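Local coordinates for protein choline dehydrogenase and related flavoproteins (Aspergillus oryzae, PDB 3Q9T) that oxidises formate as an FAD-dependent formate oxidase of the glucose-methanol-choline oxidoreductase family, carrying 8-formyl-FAD at its catalytic site, at residues 130-135 with 147-151; 155-161 with 199-205. All coordinates share one frame. Residues are numbered along the deposited sequence.

Interaction 1: residues 130-135 with 147-151; sequences RKSATY and EKIGG
Arg130, Tyr135 and Ile149 bury the most surface here, where Arg130 and Lys131 of helix 122-131 and the start of strand 133-136 receive the 3-10 turn 147-149 and the glycines behind it. Arg130 (chi1 m, then t, t) runs extended along the turn: its CD lies 3.2 Å from Lys148 O, and Lys148 CG sits over one face of the guanidinium. Arg130 NH1 donates to a water at 3.2 Å, which donates weakly to Lys148 O (3.3 Å), while Asp190 forms salt bridges with both Arg130 and Lys148. Gly151 N donates to Arg130 O at 2.9 Å (147°). The loop linking parallel strands 133-136 and 155-159 of the mixed sheet thus folds back, through 147-151, onto the start of its own first strand and the helical residues before it. The closest CA pairs are Lys131-Gly151 (4.5 Å) and Thr134-Gly150 (4.4 Å); an ideal CB on Gly150 would clash with Tyr135 N at 2.2 Å. A water joins Tyr135 N (2.9 Å) to Gly150 O (2.8 Å). Tyr135, chi1 t, brings CD1 to 3.5 Å from Ile149 CG1 (chi1 p) and CD2 to 3.3 Å from Glu147 CA.

Interaction 2: residues 155-161 with 199-205; sequences IPISHAE and CCDTIYR
Two backbone hydrogen bonds close the antiparallel hydrogen-bonded pair Ser158-Asp201: Asp201 N to Ser158 O at 2.8 Å and Ser158 N to Asp201 O at 3.2 Å. Beyond it, His159 and Cys200 form a non-hydrogen-bonded pair, CA atoms only 3.8 Å apart, and Ala160 N donates to Cys199 O at 3.0 Å. Glu161 reaches across with chi1 m and chi2 t so that OE1 accepts from Arg205 N at 2.7 Å. A water lies where the strands have parted, 3.0 Å from Ser158 O and 2.9 Å from Ile203 O. The parting coincides with an inverse gamma turn centred on Thr202 (phi/psi -82/54), with a weak Ile203 N to Asp201 O hydrogen bond of 2.9 Å, which kinks strand 195-204; end to end, the segments run 97° apart. This short antiparallel pairing belongs to the mixed sheet near the flavin: Thr202 OG1 bonds to Phe99 O and to Gln555, an FAD-binding residue, and its side chain lies about 6 Å from the cofactor. Cys200 SG sits over the face of the His159 imidazole, 3.5 Å from the ring centroid and 3° off the normal, a sulfur-aromatic contact. Past the kink, Pro156 CB packs on Tyr204 CB at 3.7 Å; at the kink itself, Ile155 CG2 meets Thr202 CG2 at 3.8 Å.

Strand 155-159 follows the loop of interaction 1 and pairs in parallel with strand 133-136, so the two contacts, centres 11 Å apart, share one mixed sheet. Probable hydrogen bonds from Ile155 N to Ser132 O (2.9 Å) and from Ile157 N to Thr134 O (3.1 Å) join them, and Tyr135 OH packs 2.9 Å from His159 CE1. Interaction 1 is a surface contact, with two of ten touching residues buried; its chemistry is glycine backbone, bridging water and long charged side chains, with one apolar contact, Tyr135 on Ile149. Interaction 2 is largely buried, nine of fourteen, and relies on interstrand hydrogen bonds, sulfur-aromatic and apolar packing. It also lies nearer the flavin: the side chain of Ala133 in interaction 1 is about 12 Å from it, twice as far as that of Thr202.

Interaction 1: residues 130-135 with 147-151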
ATOM      1  N   ARG A 130       6.446  27.466 -26.712  1.00 19.45           N
ATOM      2  CA  ARG A 130       6.254  28.859 -26.345  1.00 15.36           C
ATOM      3  C   ARG A 130       4.896  29.416 -26.778  1.00 22.43           C
ATOM      4  O   ARG A 130       4.409  30.402 -26.223  1.00 21.13           O
ATOM      5  CB  ARG A 130       7.405  29.678 -26.911  1.00 20.73           C
ATOM      6  CG  ARG A 130       8.737  29.209 -26.343  1.00 27.54           C
ATOM      7  CD  ARG A 130       9.944  29.853 -27.008  1.00 24.29           C
ATOM      8  NE  ARG A 130      11.174  29.392 -26.370  1.00 25.32           N
ATOM      9  CZ  ARG A 130      12.386  29.825 -26.687  1.00 28.61           C
ATOM     10  NH1 ARG A 130      12.537  30.744 -27.646  1.00 20.22           N
ATOM     11  NH2 ARG A 130      13.441  29.341 -26.042  1.00 19.08           N
ATOM     12  N   LYS A 131       4.262  28.761 -27.742  1.00 19.17           N
ATOM     13  CA  LYS A 131       3.052  29.319 -28.341  1.00 22.95           C
ATOM     14  C   LYS A 131       1.906  29.609 -27.362  1.00 25.02           C
ATOM     15  O   LYS A 131       1.211  30.617 -27.505  1.00 22.75           O
ATOM     16  CB  LYS A 131       2.560  28.428 -29.487  1.00 23.55           C
ATOM     17  CG  LYS A 131       1.592  29.129 -30.439  1.00 32.42           C
ATOM     18  CD  LYS A 131       1.235  28.244 -31.629  1.00 34.48           C
ATOM     19  CE  LYS A 131       0.190  28.886 -32.532  1.00 30.91           C
ATOM     20  NZ  LYS A 131      -0.082  28.009 -33.700  1.00 32.40           N
ATOM     21  N   SER A 132       1.697  28.731 -26.381  1.00 19.19           N
ATOM     22  CA  SER A 132       0.543  28.843 -25.492  1.00 14.87           C
ATOM     23  C   SER A 132       0.602  30.043 -24.539  1.00 19.26           C
ATOM     24  O   SER A 132      -0.419  30.505 -24.037  1.00 17.57           O
ATOM     25  CB  SER A 132       0.393  27.564 -24.653  1.00 16.45           C
ATOM     26  OG  SER A 132       0.490  26.403 -25.459  1.00 20.99           O
ATOM     27  N   ALA A 133       1.813  30.520 -24.271  1.00 21.68           N
ATOM     28  CA  ALA A 133       2.049  31.453 -23.180  1.00 19.65           C
ATOM     29  C   ALA A 133       2.201  32.899 -23.651  1.00 23.16           C
ATOM     30  O   ALA A 133       2.754  33.162 -24.725  1.00 20.08           O
ATOM     31  CB  ALA A 133       3.313  31.028 -22.397  1.00 18.43           C
ATOM     32  N   THR A 134       1.711  33.822 -22.826  1.00 21.20           N
ATOM     33  CA  THR A 134       2.142  35.205 -22.894  1.00 21.15           C
ATOM     34  C   THR A 134       2.938  35.517 -21.634  1.00 23.63           C
ATOM     35  O   THR A 134       2.381  35.553 -20.529  1.00 27.36           O
ATOM     36  CB  THR A 134       0.973  36.183 -23.006  1.00 24.86           C
ATOM     37  OG1 THR A 134       0.299  35.987 -24.258  1.00 30.66           O
ATOM     38  CG2 THR A 134       1.487  37.620 -22.943  1.00 24.06           C
ATOM     39  N   TYR A 135       4.242  35.722 -21.805  1.00 20.08           N
ATOM     40  CA  TYR A 135       5.156  36.070 -20.705  1.00 19.86           C
ATOM     41  C   TYR A 135       4.974  37.496 -20.183  1.00 24.76           C
ATOM     42  O   TYR A 135       4.878  38.450 -20.973  1.00 26.34           O
ATOM     43  CB  TYR A 135       6.602  35.908 -21.196  1.00 22.41           C
ATOM     44  CG  TYR A 135       7.699  36.239 -20.207  1.00 26.31           C
ATOM     45  CD1 TYR A 135       8.074  35.325 -19.218  1.00 28.74           C
ATOM     46  CD2 TYR A 135       8.405  37.444 -20.292  1.00 26.22           C
ATOM     47  CE1 TYR A 135       9.108  35.611 -18.313  1.00 24.54           C
ATOM     48  CE2 TYR A 135       9.444  37.746 -19.391  1.00 24.76           C
ATOM     49  CZ  TYR A 135       9.792  36.820 -18.406  1.00 23.02           C
ATOM     50  OH  TYR A 135      10.812  37.093 -17.512  1.00 21.39           O
ATOM     51  N   GLU A 147      11.875  37.253 -22.400  1.00 30.28           N
ATOM     52  CA  GLU A 147      10.518  37.478 -22.886  1.00 30.00           C
ATOM     53  C   GLU A 147      10.182  36.608 -24.099  1.00 21.57           C
ATOM     54  O   GLU A 147       9.013  36.458 -24.475  1.00 28.18           O
ATOM     55  CB  GLU A 147      10.181  38.969 -23.066  1.00 43.36           C
ATOM     56  CG  GLU A 147      10.888  39.703 -24.175  1.00 47.82           C
ATOM     57  CD  GLU A 147      10.519  41.185 -24.180  1.00 61.16           C
ATOM     58  OE1 GLU A 147       9.481  41.535 -24.805  1.00 54.77           O
ATOM     59  OE2 GLU A 147      11.258  41.984 -23.544  1.00 45.43           O
ATOM     60  N   LYS A 148      11.206  35.983 -24.669  1.00 26.61           N
ATOM     61  CA  LYS A 148      11.009  35.052 -25.778  1.00 28.89           C
ATOM     62  C   LYS A 148      10.290  33.764 -25.359  1.00 32.04           C
ATOM     63  O   LYS A 148       9.932  32.945 -26.218  1.00 28.02           O
ATOM     64  CB  LYS A 148      12.351  34.659 -26.373  1.00 26.03           C
ATOM     65  CG  LYS A 148      13.141  33.732 -25.466  1.00 27.38           C
ATOM     66  CD  LYS A 148      14.524  33.460 -26.036  1.00 28.35           C
ATOM     67  CE  LYS A 148      15.503  33.122 -24.915  1.00 42.48           C
ATOM     68  NZ  LYS A 148      16.914  33.447 -25.280  1.00 30.84           N
ATOM     69  N   ILE A 149      10.096  33.552 -24.057  1.00 26.21           N
ATOM     70  CA  ILE A 149       9.446  32.311 -23.645  1.00 24.08           C
ATOM     71  C   ILE A 149       7.933  32.350 -23.814  1.00 25.85           C
ATOM     72  O   ILE A 149       7.295  31.308 -23.817  1.00 23.66           O
ATOM     73  CB  ILE A 149       9.859  31.806 -22.244  1.00 23.12           C
ATOM     74  CG1 ILE A 149       9.202  32.608 -21.132  1.00 19.29           C
ATOM     75  CG2 ILE A 149      11.362  31.804 -22.094  1.00 31.53           C
ATOM     76  CD1 ILE A 149       9.485  32.001 -19.767  1.00 26.65           C
ATOM     77  N   GLY A 150       7.380  33.547 -24.011  1.00 31.00           N
ATOM     78  CA  GLY A 150       5.970  33.707 -24.345  1.00 28.28           C
ATOM     79  C   GLY A 150       5.713  34.110 -25.797  1.00 27.68           C
ATOM     80  O   GLY A 150       6.137  35.171 -26.240  1.00 28.78           O
ATOM     81  N   GLY A 151       4.995  33.267 -26.535  1.00 27.61           N
ATOM     82  CA  GLY A 151       4.716  33.514 -27.942  1.00 18.54           C
ATOM     83  C   GLY A 151       3.419  34.280 -28.203  1.00 29.41           C
ATOM     84  O   GLY A 151       3.067  34.518 -29.359  1.00 29.93           O
TER
HETATM   85  O   HOH W   1      10.440  32.322 -29.441  1.00 30.76           O
HETATM   86  O   HOH W   2       4.831  36.849 -24.406  1.00 19.20           O

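Interaction 2: residues 155-161 with 199-205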
ATOM      1  N   ILE A 155      -2.340  31.723 -22.174  1.00 22.42           N
ATOM      2  CA  ILE A 155      -1.955  31.322 -20.821  1.00 22.44           C
ATOM      3  C   ILE A 155      -0.898  32.240 -20.228  1.00 23.99           C
ATOM      4  O   ILE A 155       0.288  32.107 -20.545  1.00 19.44           O
ATOM      5  CB  ILE A 155      -1.449  29.874 -20.787  1.00 27.26           C
ATOM      6  CG1 ILE A 155      -2.599  28.934 -21.142  1.00 22.75           C
ATOM      7  CG2 ILE A 155      -0.888  29.528 -19.407  1.00 20.09           C
ATOM      8  CD1 ILE A 155      -2.221  27.986 -22.162  1.00 25.57           C
ATOM      9  N   PRO A 156      -1.331  33.183 -19.367  1.00 22.98           N
ATOM     10  CA  PRO A 156      -0.401  34.142 -18.771  1.00 24.13           C
ATOM     11  C   PRO A 156       0.601  33.442 -17.850  1.00 24.34           C
ATOM     12  O   PRO A 156       0.214  32.656 -16.984  1.00 28.24           O
ATOM     13  CB  PRO A 156      -1.320  35.072 -17.971  1.00 22.95           C
ATOM     14  CG  PRO A 156      -2.710  34.838 -18.556  1.00 27.44           C
ATOM     15  CD  PRO A 156      -2.714  33.407 -18.909  1.00 18.62           C
ATOM     16  N   ILE A 157       1.883  33.707 -18.074  1.00 20.54           N
ATOM     17  CA  ILE A 157       2.950  33.127 -17.274  1.00 22.30           C
ATOM     18  C   ILE A 157       3.900  34.221 -16.834  1.00 29.73           C
ATOM     19  O   ILE A 157       4.077  35.247 -17.517  1.00 22.08           O
ATOM     20  CB  ILE A 157       3.801  32.120 -18.081  1.00 25.10           C
ATOM     21  CG1 ILE A 157       4.692  32.870 -19.082  1.00 20.44           C
ATOM     22  CG2 ILE A 157       2.917  31.079 -18.754  1.00 21.44           C
ATOM     23  CD1 ILE A 157       5.853  32.062 -19.605  1.00 27.76           C
ATOM     24  N   SER A 158       4.547  33.980 -15.705  1.00 28.25           N
ATOM     25  CA  SER A 158       5.494  34.934 -15.154  1.00 24.46           C
ATOM     26  C   SER A 158       6.442  34.189 -14.239  1.00 25.76           C
ATOM     27  O   SER A 158       6.090  33.128 -13.715  1.00 25.17           O
ATOM     28  CB  SER A 158       4.739  36.003 -14.353  1.00 19.94           C
ATOM     29  OG  SER A 158       5.636  36.849 -13.665  1.00 29.47           O
ATOM     30  N   HIS A 159       7.645  34.720 -14.057  1.00 20.21           N
ATOM     31  CA  HIS A 159       8.466  34.283 -12.946  1.00 19.84           C
ATOM     32  C   HIS A 159       7.584  34.397 -11.722  1.00 27.15           C
ATOM     33  O   HIS A 159       6.688  35.245 -11.688  1.00 20.29           O
ATOM     34  CB  HIS A 159       9.684  35.179 -12.790  1.00 18.82           C
ATOM     35  CG  HIS A 159      10.758  34.896 -13.787  1.00 20.52           C
ATOM     36  ND1 HIS A 159      10.761  35.441 -15.052  1.00 21.73           N
ATOM     37  CD2 HIS A 159      11.843  34.092 -13.718  1.00 16.87           C
ATOM     38  CE1 HIS A 159      11.818  35.002 -15.712  1.00 21.65           C
ATOM     39  NE2 HIS A 159      12.490  34.181 -14.924  1.00 20.35           N
ATOM     40  N   ALA A 160       7.805  33.524 -10.742  1.00 21.44           N
ATOM     41  CA  ALA A 160       7.015  33.566  -9.517  1.00 27.04           C
ATOM     42  C   ALA A 160       6.912  35.010  -9.034  1.00 25.01           C
ATOM     43  O   ALA A 160       7.908  35.744  -9.032  1.00 21.69           O
ATOM     44  CB  ALA A 160       7.649  32.686  -8.437  1.00 20.65           C
ATOM     45  N   GLU A 161       5.706  35.420  -8.656  1.00 25.23           N
ATOM     46  CA  GLU A 161       5.493  36.735  -8.056  1.00 26.06           C
ATOM     47  C   GLU A 161       5.962  36.614  -6.617  1.00 25.37           C
ATOM     48  O   GLU A 161       5.242  36.091  -5.764  1.00 20.53           O
ATOM     49  CB  GLU A 161       4.012  37.143  -8.183  1.00 23.27           C
ATOM     50  CG  GLU A 161       3.571  37.168  -9.671  1.00 22.45           C
ATOM     51  CD  GLU A 161       2.071  37.387  -9.916  1.00 29.79           C
ATOM     52  OE1 GLU A 161       1.733  38.112 -10.886  1.00 29.47           O
ATOM     53  OE2 GLU A 161       1.232  36.820  -9.176  1.00 24.16           O
ATOM     54  N   CYS A 199      11.998  30.072 -10.959  1.00 18.86           N
ATOM     55  CA  CYS A 199      11.053  29.402 -11.859  1.00 20.31           C
ATOM     56  C   CYS A 199       9.937  30.310 -12.337  1.00 18.16           C
ATOM     57  O   CYS A 199       9.539  31.253 -11.643  1.00 18.21           O
ATOM     58  CB  CYS A 199      10.439  28.155 -11.197  1.00 20.13           C
ATOM     59  SG  CYS A 199       9.540  28.458  -9.676  1.00 20.25           S
ATOM     60  N   CYS A 200       9.435  30.017 -13.531  1.00 17.30           N
ATOM     61  CA  CYS A 200       8.215  30.650 -14.012  1.00 17.89           C
ATOM     62  C   CYS A 200       7.005  29.789 -13.696  1.00 19.75           C
ATOM     63  O   CYS A 200       7.135  28.615 -13.386  1.00 20.12           O
ATOM     64  CB  CYS A 200       8.287  30.914 -15.511  1.00 24.97           C
ATOM     65  SG  CYS A 200       9.542  32.115 -15.950  1.00 29.95           S
ATOM     66  N   ASP A 201       5.826  30.378 -13.804  1.00 19.06           N
ATOM     67  CA  ASP A 201       4.635  29.728 -13.328  1.00 20.79           C
ATOM     68  C   ASP A 201       3.432  30.073 -14.173  1.00 20.83           C
ATOM     69  O   ASP A 201       3.376  31.146 -14.766  1.00 24.76           O
ATOM     70  CB  ASP A 201       4.371  30.159 -11.895  1.00 19.76           C
ATOM     71  CG  ASP A 201       5.302  29.501 -10.922  1.00 23.96           C
ATOM     72  OD1 ASP A 201       6.260  30.163 -10.467  1.00 24.99           O
ATOM     73  OD2 ASP A 201       5.076  28.308 -10.623  1.00 25.02           O
ATOM     74  N   THR A 202       2.460  29.168 -14.201  1.00 25.55           N
ATOM     75  CA  THR A 202       1.155  29.474 -14.793  1.00 19.92           C
ATOM     76  C   THR A 202       0.309  30.225 -13.763  1.00 24.51           C
ATOM     77  O   THR A 202      -0.821  29.824 -13.423  1.00 24.75           O
ATOM     78  CB  THR A 202       0.432  28.220 -15.320  1.00 24.86           C
ATOM     79  OG1 THR A 202       0.502  27.166 -14.344  1.00 20.92           O
ATOM     80  CG2 THR A 202       1.076  27.754 -16.648  1.00 16.56           C
ATOM     81  N   ILE A 203       0.892  31.316 -13.267  1.00 20.25           N
ATOM     82  CA  ILE A 203       0.225  32.250 -12.361  1.00 20.40           C
ATOM     83  C   ILE A 203       0.501  33.679 -12.843  1.00 24.16           C
ATOM     84  O   ILE A 203       1.607  33.987 -13.299  1.00 20.46           O
ATOM     85  CB  ILE A 203       0.742  32.087 -10.919  1.00 19.94           C
ATOM     86  CG1 ILE A 203       0.467  30.652 -10.416  1.00 17.25           C
ATOM     87  CG2 ILE A 203       0.103  33.126 -10.008  1.00 21.80           C
ATOM     88  CD1 ILE A 203       1.155  30.284  -9.119  1.00 19.81           C
ATOM     89  N   TYR A 204      -0.506  34.541 -12.775  1.00 20.93           N
ATOM     90  CA  TYR A 204      -0.318  35.949 -13.106  1.00 26.96           C
ATOM     91  C   TYR A 204      -1.325  36.787 -12.349  1.00 27.47           C
ATOM     92  O   TYR A 204      -2.518  36.460 -12.309  1.00 30.21           O
ATOM     93  CB  TYR A 204      -0.422  36.198 -14.611  1.00 25.30           C
ATOM     94  CG  TYR A 204      -0.099  37.619 -15.028  1.00 30.30           C
ATOM     95  CD1 TYR A 204       1.109  38.209 -14.673  1.00 32.81           C
ATOM     96  CD2 TYR A 204      -0.991  38.365 -15.796  1.00 33.65           C
ATOM     97  CE1 TYR A 204       1.414  39.506 -15.048  1.00 34.78           C
ATOM     98  CE2 TYR A 204      -0.694  39.667 -16.181  1.00 35.76           C
ATOM     99  CZ  TYR A 204       0.511  40.227 -15.805  1.00 39.62           C
ATOM    100  OH  TYR A 204       0.822  41.506 -16.185  1.00 39.55           O
ATOM    101  N   ARG A 205      -0.836  37.865 -11.746  1.00 27.10           N
ATOM    102  CA  ARG A 205      -1.644  38.653 -10.830  1.00 24.96           C
ATOM    103  C   ARG A 205      -2.409  37.731  -9.904  1.00 25.90           C
ATOM    104  O   ARG A 205      -3.626  37.873  -9.752  1.00 29.53           O
ATOM    105  CB  ARG A 205      -2.611  39.542 -11.610  1.00 34.27           C
ATOM    106  CG  ARG A 205      -1.938  40.726 -12.302  1.00 40.82           C
ATOM    107  CD  ARG A 205      -2.926  41.427 -13.213  1.00 52.72           C
ATOM    108  NE  ARG A 205      -2.963  42.873 -13.006  1.00 79.38           N
ATOM    109  CZ  ARG A 205      -3.792  43.500 -12.174  1.00 83.36           C
ATOM    110  NH1 ARG A 205      -4.667  42.812 -11.445  1.00 69.04           N
ATOM    111  NH2 ARG A 205      -3.745  44.822 -12.066  1.00 80.32           N
TER
HETATM  112  O   HOH W   3       4.018  33.813 -11.691  1.00 22.08           O